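Local coordinates for protein 2-C-methyl-D-erythritol 2,4-cyclodiphosphate synthase (Thermus thermophilus, PDB 1IV3) that catalyses conversion of 4-diphosphocytidyl-2-C-methyl-D-erythritol 2-phosphate to the 2,4-cyclodiphosphate with release of CMP, as a metal-dependent homotrimer of isoprenoid biosynthesis, at residues D8-E13 and G37-H42; E14-Y19 and G30-S35; S95-L100 and T130-E135. The protein carries 3 engineered substitutions. One frame throughout, in Å; residues are numbered along the deposited sequence.

Contact 1: residues D8-E13 and G37-H42; sequences DSHRLE and GDAAMH. Engineered in segment 37-42: M41 (natural residue Leu). With MG (magnesium ion), chain G.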
loop_
_atom_site.group_PDB
_atom_site.type_symbol
_atom_site.label_atom_id
_atom_site.label_comp_id
_atom_site.label_asym_id
_atom_site.label_seq_id
_atom_site.Cartn_x
_atom_site.Cartn_y
_atom_site.Cartn_z
ATOM N N ASP A 8 6.227 1.265 7.035
ATOM C CA ASP A 8 6.852 1.063 8.339
ATOM C C ASP A 8 5.771 0.729 9.363
ATOM O O ASP A 8 4.618 1.161 9.260
ATOM C CB ASP A 8 7.611 2.291 8.825
ATOM C CG ASP A 8 8.535 1.958 9.994
ATOM O OD1 ASP A 8 8.898 0.773 10.137
ATOM O OD2 ASP A 8 8.748 2.885 10.800
ATOM N N SER A 9 6.183 -0.033 10.362
ATOM C CA SER A 9 5.301 -0.293 11.502
ATOM C C SER A 9 6.130 -0.372 12.781
ATOM O O SER A 9 7.305 -0.725 12.716
ATOM C CB SER A 9 4.496 -1.571 11.275
ATOM O OG SER A 9 5.324 -2.718 11.413
ATOM N N HIS A 10 5.506 -0.032 13.905
ATOM C CA HIS A 10 6.128 -0.205 15.203
ATOM C C HIS A 10 5.092 -0.638 16.238
ATOM O O HIS A 10 3.950 -0.189 16.202
ATOM C CB HIS A 10 6.802 1.061 15.745
ATOM C CG HIS A 10 8.022 1.368 14.926
ATOM N ND1 HIS A 10 9.279 0.901 15.248
ATOM C CD2 HIS A 10 8.158 2.081 13.778
ATOM C CE1 HIS A 10 10.144 1.327 14.337
ATOM N NE2 HIS A 10 9.488 2.044 13.434
ATOM N N ARG A 11 5.592 -1.497 17.120
ATOM C CA ARG A 11 4.824 -1.894 18.286
ATOM C C ARG A 11 4.651 -0.629 19.123
ATOM O O ARG A 11 5.566 0.175 19.291
ATOM C CB ARG A 11 5.540 -2.980 19.058
ATOM C CG ARG A 11 4.744 -3.843 20.008
ATOM C CD ARG A 11 5.456 -5.186 20.213
ATOM N NE ARG A 11 4.809 -6.237 19.430
ATOM C CZ ARG A 11 3.538 -6.606 19.554
ATOM N NH1 ARG A 11 2.738 -6.022 20.438
ATOM N NH2 ARG A 11 3.052 -7.575 18.784
ATOM N N LEU A 12 3.438 -0.505 19.650
ATOM C CA LEU A 12 3.206 0.661 20.508
ATOM C C LEU A 12 3.199 0.234 21.970
ATOM O O LEU A 12 2.602 -0.777 22.337
ATOM C CB LEU A 12 1.894 1.320 20.101
ATOM C CG LEU A 12 1.898 2.103 18.792
ATOM C CD1 LEU A 12 0.464 2.396 18.381
ATOM C CD2 LEU A 12 2.713 3.392 18.929
ATOM N N GLU A 13 3.864 0.999 22.839
ATOM C CA GLU A 13 3.763 0.597 24.247
ATOM C C GLU A 13 3.423 1.781 25.144
ATOM O O GLU A 13 3.781 2.931 24.890
ATOM C CB GLU A 13 5.059 -0.082 24.684
ATOM C CG GLU A 13 4.845 -1.500 25.206
ATOM C CD GLU A 13 5.588 -2.538 24.385
ATOM O OE1 GLU A 13 6.577 -2.149 23.724
ATOM O OE2 GLU A 13 5.174 -3.716 24.406
ATOM N N GLY A 37 11.088 5.566 16.356
ATOM C CA GLY A 37 9.918 4.848 15.890
ATOM C C GLY A 37 8.908 5.664 15.112
ATOM O O GLY A 37 7.717 5.292 15.050
ATOM N N ASP A 38 9.340 6.759 14.496
ATOM C CA ASP A 38 8.450 7.590 13.689
ATOM C C ASP A 38 8.138 6.924 12.347
ATOM O O ASP A 38 8.892 7.003 11.366
ATOM C CB ASP A 38 9.089 8.948 13.428
ATOM C CG ASP A 38 8.174 9.991 12.832
ATOM O OD1 ASP A 38 7.319 9.672 11.974
ATOM O OD2 ASP A 38 8.351 11.173 13.212
ATOM N N ALA A 39 7.007 6.225 12.311
ATOM C CA ALA A 39 6.652 5.399 11.160
ATOM C C ALA A 39 6.449 6.213 9.894
ATOM O O ALA A 39 6.735 5.757 8.782
ATOM C CB ALA A 39 5.412 4.608 11.558
ATOM N N ALA A 40 5.914 7.427 10.021
ATOM C CA ALA A 40 5.718 8.340 8.900
ATOM C C ALA A 40 7.065 8.661 8.256
ATOM O O ALA A 40 7.284 8.488 7.065
ATOM C CB ALA A 40 5.075 9.655 9.336
ATOM N N MET A 41 7.987 9.138 9.102
ATOM C CA MET A 41 9.316 9.448 8.593
ATOM C C MET A 41 9.943 8.210 7.957
ATOM O O MET A 41 10.544 8.288 6.884
ATOM C CB MET A 41 10.256 9.947 9.690
ATOM C CG MET A 41 10.046 11.355 10.200
ATOM S SD MET A 41 10.490 12.693 9.068
ATOM C CE MET A 41 8.922 13.154 8.440
ATOM N N HIS A 42 9.835 7.042 8.595
ATOM C CA HIS A 42 10.516 5.871 8.033
ATOM C C HIS A 42 9.935 5.441 6.689
ATOM O O HIS A 42 10.692 5.148 5.762
ATOM C CB HIS A 42 10.441 4.688 8.996
ATOM C CG HIS A 42 11.293 4.921 10.198
ATOM N ND1 HIS A 42 11.390 4.048 11.247
ATOM C CD2 HIS A 42 12.107 5.973 10.491
ATOM C CE1 HIS A 42 12.225 4.533 12.156
ATOM N NE2 HIS A 42 12.671 5.703 11.720
HETATM MG MG MG G . 10.375 2.430 11.696
HETATM O O HOH W 1 12.011 0.802 11.359
#

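Contact 2: residues E14-Y19 and G30-S35; sequences EGRPLY and GALAHS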
loop_
_atom_site.group_PDB
_atom_site.type_symbol
_atom_site.label_atom_id
_atom_site.label_comp_id
_atom_site.label_asym_id
_atom_site.label_seq_id
_atom_site.Cartn_x
_atom_site.Cartn_y
_atom_site.Cartn_z
ATOM N N GLU A 14 2.708 1.453 26.230
ATOM C CA GLU A 14 2.296 2.464 27.184
ATOM C C GLU A 14 3.472 3.244 27.779
ATOM O O GLU A 14 4.506 2.680 28.141
ATOM C CB GLU A 14 1.450 1.807 28.295
ATOM C CG GLU A 14 0.023 2.341 28.254
ATOM C CD GLU A 14 -0.953 1.255 27.853
ATOM O OE1 GLU A 14 -1.965 1.547 27.185
ATOM O OE2 GLU A 14 -0.690 0.087 28.214
ATOM N N GLY A 15 3.261 4.555 27.849
ATOM C CA GLY A 15 4.118 5.534 28.460
ATOM C C GLY A 15 5.374 5.862 27.696
ATOM O O GLY A 15 6.276 6.508 28.219
ATOM N N ARG A 16 5.496 5.445 26.445
ATOM C CA ARG A 16 6.635 5.872 25.633
ATOM C C ARG A 16 6.233 7.086 24.802
ATOM O O ARG A 16 5.061 7.193 24.413
ATOM C CB ARG A 16 7.060 4.731 24.718
ATOM C CG ARG A 16 7.829 3.596 25.365
ATOM C CD ARG A 16 8.268 2.584 24.309
ATOM N NE ARG A 16 8.369 1.246 24.893
ATOM C CZ ARG A 16 9.352 0.910 25.721
ATOM N NH1 ARG A 16 10.272 1.820 26.022
ATOM N NH2 ARG A 16 9.413 -0.312 26.234
ATOM N N PRO A 17 7.130 8.000 24.492
ATOM C CA PRO A 17 6.765 9.155 23.650
ATOM C C PRO A 17 6.386 8.712 22.243
ATOM O O PRO A 17 6.921 7.773 21.663
ATOM C CB PRO A 17 8.051 9.996 23.614
ATOM C CG PRO A 17 9.122 8.969 23.836
ATOM C CD PRO A 17 8.557 8.043 24.883
ATOM N N LEU A 18 5.420 9.421 21.667
ATOM C CA LEU A 18 5.003 9.107 20.306
ATOM C C LEU A 18 5.511 10.179 19.348
ATOM O O LEU A 18 5.204 11.358 19.549
ATOM C CB LEU A 18 3.475 9.023 20.202
ATOM C CG LEU A 18 2.966 8.815 18.775
ATOM C CD1 LEU A 18 3.410 7.474 18.220
ATOM C CD2 LEU A 18 1.446 8.936 18.725
ATOM N N TYR A 19 6.273 9.775 18.343
ATOM C CA TYR A 19 6.749 10.701 17.328
ATOM C C TYR A 19 6.146 10.380 15.972
ATOM O O TYR A 19 6.197 9.210 15.562
ATOM C CB TYR A 19 8.284 10.620 17.188
ATOM C CG TYR A 19 8.928 11.102 18.469
ATOM C CD1 TYR A 19 8.974 12.480 18.660
ATOM C CD2 TYR A 19 9.447 10.235 19.411
ATOM C CE1 TYR A 19 9.548 12.992 19.806
ATOM C CE2 TYR A 19 10.029 10.743 20.579
ATOM C CZ TYR A 19 10.059 12.119 20.743
ATOM O OH TYR A 19 10.624 12.682 21.869
ATOM N N GLY A 30 3.491 4.915 22.775
ATOM C CA GLY A 30 4.524 5.416 21.865
ATOM C C GLY A 30 5.313 4.246 21.331
ATOM O O GLY A 30 5.148 3.095 21.744
ATOM N N ALA A 31 6.195 4.487 20.365
ATOM C CA ALA A 31 6.840 3.270 19.857
ATOM C C ALA A 31 7.866 2.785 20.876
ATOM O O ALA A 31 8.545 3.530 21.576
ATOM C CB ALA A 31 7.422 3.491 18.476
ATOM N N LEU A 32 7.905 1.462 20.951
ATOM C CA LEU A 32 8.920 0.712 21.669
ATOM C C LEU A 32 9.982 0.382 20.628
ATOM O O LEU A 32 9.671 -0.324 19.662
ATOM C CB LEU A 32 8.334 -0.538 22.309
ATOM C CG LEU A 32 9.231 -1.775 22.363
ATOM C CD1 LEU A 32 9.310 -2.288 23.795
ATOM C CD2 LEU A 32 8.749 -2.855 21.409
ATOM N N ALA A 33 11.195 0.905 20.782
ATOM C CA ALA A 33 12.158 0.665 19.713
ATOM C C ALA A 33 13.518 1.307 19.977
ATOM O O ALA A 33 13.761 1.911 21.016
ATOM C CB ALA A 33 11.629 1.192 18.380
ATOM N N HIS A 34 14.360 1.132 18.957
ATOM C CA HIS A 34 15.724 1.642 18.976
ATOM C C HIS A 34 15.798 3.020 18.343
ATOM O O HIS A 34 16.657 3.820 18.712
ATOM C CB HIS A 34 16.637 0.603 18.309
ATOM C CG HIS A 34 16.740 -0.592 19.217
ATOM N ND1 HIS A 34 15.844 -1.638 19.178
ATOM C CD2 HIS A 34 17.612 -0.882 20.210
ATOM C CE1 HIS A 34 16.167 -2.534 20.093
ATOM N NE2 HIS A 34 17.242 -2.100 20.732
ATOM N N SER A 35 14.892 3.318 17.417
ATOM C CA SER A 35 14.796 4.657 16.839
ATOM C C SER A 35 13.802 5.478 17.654
ATOM O O SER A 35 13.449 5.077 18.761
ATOM C CB SER A 35 14.353 4.608 15.377
ATOM O OG SER A 35 12.943 4.350 15.246
HETATM O O HOH W 2 7.186 6.902 18.589
HETATM O O HOH W 3 9.279 6.046 21.644
#

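Contact 3: residues S95-L100 and T130-E135; sequences SLVLTL and TFKTSE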
loop_
_atom_site.group_PDB
_atom_site.type_symbol
_atom_site.label_atom_id
_atom_site.label_comp_id
_atom_site.label_asym_id
_atom_site.label_seq_id
_atom_site.Cartn_x
_atom_site.Cartn_y
_atom_site.Cartn_z
ATOM N N SER A 95 2.177 11.094 -0.556
ATOM C CA SER A 95 0.834 10.741 -0.125
ATOM C C SER A 95 0.964 9.563 0.820
ATOM O O SER A 95 1.532 8.551 0.400
ATOM C CB SER A 95 -0.040 10.366 -1.328
ATOM O OG SER A 95 -1.357 10.065 -0.870
ATOM N N LEU A 96 0.490 9.706 2.059
ATOM C CA LEU A 96 0.686 8.571 2.964
ATOM C C LEU A 96 -0.474 8.408 3.933
ATOM O O LEU A 96 -1.201 9.364 4.179
ATOM C CB LEU A 96 1.970 8.737 3.770
ATOM C CG LEU A 96 1.962 9.872 4.793
ATOM C CD1 LEU A 96 3.074 9.694 5.821
ATOM C CD2 LEU A 96 2.144 11.216 4.095
ATOM N N VAL A 97 -0.560 7.179 4.443
ATOM C CA VAL A 97 -1.593 6.848 5.411
ATOM C C VAL A 97 -0.932 6.396 6.711
ATOM O O VAL A 97 -0.046 5.544 6.695
ATOM C CB VAL A 97 -2.480 5.691 4.930
ATOM C CG1 VAL A 97 -3.611 5.394 5.891
ATOM C CG2 VAL A 97 -3.046 6.022 3.542
ATOM N N LEU A 98 -1.411 6.983 7.799
ATOM C CA LEU A 98 -1.042 6.550 9.127
ATOM C C LEU A 98 -2.231 5.830 9.774
ATOM O O LEU A 98 -3.333 6.382 9.776
ATOM C CB LEU A 98 -0.651 7.715 10.014
ATOM C CG LEU A 98 0.384 8.650 9.403
ATOM C CD1 LEU A 98 0.804 9.671 10.464
ATOM C CD2 LEU A 98 1.581 7.884 8.870
ATOM N N THR A 99 -1.918 4.646 10.295
ATOM C CA THR A 99 -2.938 3.812 10.919
ATOM C C THR A 99 -2.555 3.498 12.351
ATOM O O THR A 99 -1.460 2.993 12.625
ATOM C CB THR A 99 -3.110 2.501 10.127
ATOM O OG1 THR A 99 -3.439 2.809 8.766
ATOM C CG2 THR A 99 -4.249 1.685 10.694
ATOM N N LEU A 100 -3.448 3.819 13.272
ATOM C CA LEU A 100 -3.260 3.496 14.692
ATOM C C LEU A 100 -4.579 3.728 15.427
ATOM O O LEU A 100 -5.370 4.597 15.036
ATOM C CB LEU A 100 -2.122 4.304 15.304
ATOM C CG LEU A 100 -2.353 5.780 15.629
ATOM C CD1 LEU A 100 -1.107 6.411 16.252
ATOM C CD2 LEU A 100 -2.758 6.558 14.396
ATOM N N THR A 130 -3.400 11.077 5.331
ATOM C CA THR A 130 -4.716 10.674 5.828
ATOM C C THR A 130 -4.515 9.776 7.046
ATOM O O THR A 130 -3.457 9.153 7.165
ATOM C CB THR A 130 -5.554 9.906 4.786
ATOM O OG1 THR A 130 -4.830 8.735 4.372
ATOM C CG2 THR A 130 -5.765 10.750 3.544
ATOM N N PHE A 131 -5.522 9.700 7.916
ATOM C CA PHE A 131 -5.457 8.998 9.187
ATOM C C PHE A 131 -6.526 7.917 9.260
ATOM O O PHE A 131 -7.656 8.191 8.833
ATOM C CB PHE A 131 -5.697 9.967 10.358
ATOM C CG PHE A 131 -4.790 11.173 10.409
ATOM C CD1 PHE A 131 -3.445 11.111 10.120
ATOM C CD2 PHE A 131 -5.325 12.408 10.761
ATOM C CE1 PHE A 131 -2.668 12.250 10.197
ATOM C CE2 PHE A 131 -4.560 13.540 10.841
ATOM C CZ PHE A 131 -3.203 13.474 10.554
ATOM N N LYS A 132 -6.145 6.773 9.789
ATOM C CA LYS A 132 -7.047 5.656 9.966
ATOM C C LYS A 132 -6.767 4.997 11.322
ATOM O O LYS A 132 -5.684 5.113 11.884
ATOM C CB LYS A 132 -6.903 4.576 8.895
ATOM C CG LYS A 132 -7.001 5.066 7.472
ATOM C CD LYS A 132 -8.404 5.453 7.051
ATOM C CE LYS A 132 -9.418 4.353 7.330
ATOM N NZ LYS A 132 -10.786 4.803 6.929
ATOM N N THR A 133 -7.791 4.274 11.785
ATOM C CA THR A 133 -7.584 3.342 12.879
ATOM C C THR A 133 -7.607 1.928 12.289
ATOM O O THR A 133 -8.039 1.784 11.148
ATOM C CB THR A 133 -8.658 3.387 13.971
ATOM O OG1 THR A 133 -9.795 2.665 13.462
ATOM C CG2 THR A 133 -9.108 4.805 14.244
ATOM N N SER A 134 -7.170 0.935 13.044
ATOM C CA SER A 134 -7.069 -0.417 12.497
ATOM C C SER A 134 -8.377 -1.182 12.645
ATOM O O SER A 134 -8.464 -2.329 12.220
ATOM C CB SER A 134 -5.980 -1.211 13.230
ATOM O OG SER A 134 -6.408 -1.540 14.550
ATOM N N GLU A 135 -9.364 -0.536 13.266
ATOM C CA GLU A 135 -10.607 -1.257 13.568
ATOM C C GLU A 135 -10.283 -2.524 14.338
ATOM O O GLU A 135 -10.902 -3.584 14.165
ATOM C CB GLU A 135 -11.352 -1.585 12.280
ATOM C CG GLU A 135 -11.894 -0.413 11.497
ATOM C CD GLU A 135 -12.892 0.440 12.247
ATOM O OE1 GLU A 135 -12.972 1.651 11.941
ATOM O OE2 GLU A 135 -13.591 -0.071 13.139
HETATM O O HOH W 4 -3.097 9.412 2.140
#

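Contact 1: residues D8-E13 and G37-H42
D8, H10 and H42 converge on one magnesium ion, and this shared ligation, rather than any hydrogen bond between the segments, joins strand 3-14 to the start of helix 39-50. D8 OD2 binds the magnesium at 1.9 Å. The imidazoles present different nitrogens: H10 NE2 lies 2.0 Å from the ion, and H42 ND1 is likewise 2.0 Å from it. Crowding round the metal brings D8 OD2 to 2.9 Å from H42 ND1, at the edge of that ring, with the carboxylate and ring planes 41° apart. The two imidazoles meet rim to rim, their planes inclined at 60°. D8 has CG anti to the backbone N (chi1 -166°), which sets the carboxylate carbon against H42 CB. Packing is tight on the protein side of the ion: G37 CA sits over the centre of the H10 ring as a CH-pi contact, 3.8 Å from the centroid, and D8 OD2 comes within 3.3 Å of A39 CA.

This is the Asp-His-His metal site of the IspF family, built where a strand faces a helix N-terminus. D38 is the N-cap: its OD1 accepts from the backbone N of M41, an engineered residue, at 3.0 Å and from above the carboxylate plane. D38 OD2 accepts from G22 N, while the magnesium at ND1 and S73 OG at NE2 together hold the rotation of the H42 ring.

The looser side is where water 1 binds the magnesium at 2.3 Å and donates only weakly to D8 OD1. That oxygen has a firmer partner in K132 of the second subunit, with which it forms a salt bridge. S9, whose CB points away from the helix, packs instead on E135 of that same neighbouring subunit.

Contact 2: residues E14-Y19 and G30-S35
G30 meets R16 and P17 almost entirely through backbone. Its CA makes CA-H...O contacts with both carbonyls, 3.2 Å from R16 O and 3.4 Å from P17 O, so that even a CB at this position would collide with the two oxygens. The L18 backbone and CB pack beside the same CA. At A31 the segments part and solvent takes over: water 2 links A31 N to P17 O and Y19 N, and water 3 donates to A31 O at 2.6 Å and to P17 O at 2.9 Å. A31 CB points away from 14-19 and touches H10.

L32 comes next, and the R16 side chain crosses it obliquely. Extended from CG to NE (CD anti to CA, chi2 -176°), the arginine chain leads past A31 O toward L32. There R16 NE to L32 CB and R16 NH2 to L32 CD1 are both unusually short at 3.1 Å, and this part of the model is strained and its detail doubtful. R16 NE is buried here with no polar partner. Beyond L32 the chain leaves the contact through poorly ordered A33 and H34 to S35, whose OG bonds G37 N. The arrangement joins the edge strand 29-31 of the main sheet to the small sheet formed by strands 18-20 and 23-25, and leads into the loop where H34 and S35 are predicted to bind substrate.

Contact 3: residues S95-L100 and T130-E135
K132 touches V97 by its CG, 3.8 Å from V97 CG1, and then its chain turns away from the neighbouring strand. Bends at chi2 (-73°) and chi3 (-52°) shape this later part, which leads NZ to D8 of the third subunit. T130 OG1 lies on the same face, 3.4 Å from V97 CG2; it and L96 O are both within hydrogen-bonding distance of water 4. L98 CD1 and the F131 ring meet on the other face.

Between the strands four backbone bonds set a parallel register: T130 N to L96 O, L98 N to T130 O, K132 N to L98 O at 2.8 Å, and L100 N to K132 O at 2.9 Å. Past the strand end, T133 CB and CG2 lie against L100 O, while T133 OG1 accepts from E135 N at 3.2 Å, an ST turn. An alanine at T133 would probably leave E135 N without this acceptor and free the turn to shift. Both strands belong to a beta-alpha-beta crossover through helix 109-120, and their C-terminal ends, as is common for such units, carry substrate-binding residues, here L100 and F131 to E135.

Contacts 1 and 2 lie 8 Å apart between centres and touch directly, with the backbones of E13 and G30, and of R11 and L32, probably hydrogen-bonded between strand 3-14 and segment 30-35. Along the chain contact 2 is nested inside the loop closed by contact 1, and contact 3 follows both. Contact 3 sits about 12 Å from contact 1 and 18 Å from contact 2, centre to centre; A40 packs on L96 and L98, linking helix 39-50 to the far part of the same mixed sheet, where strand 127-132 is outermost. Within the trimer the distance closes: residues 130-135 of one subunit reach the metal site of another, so each active site is assembled at a subunit interface.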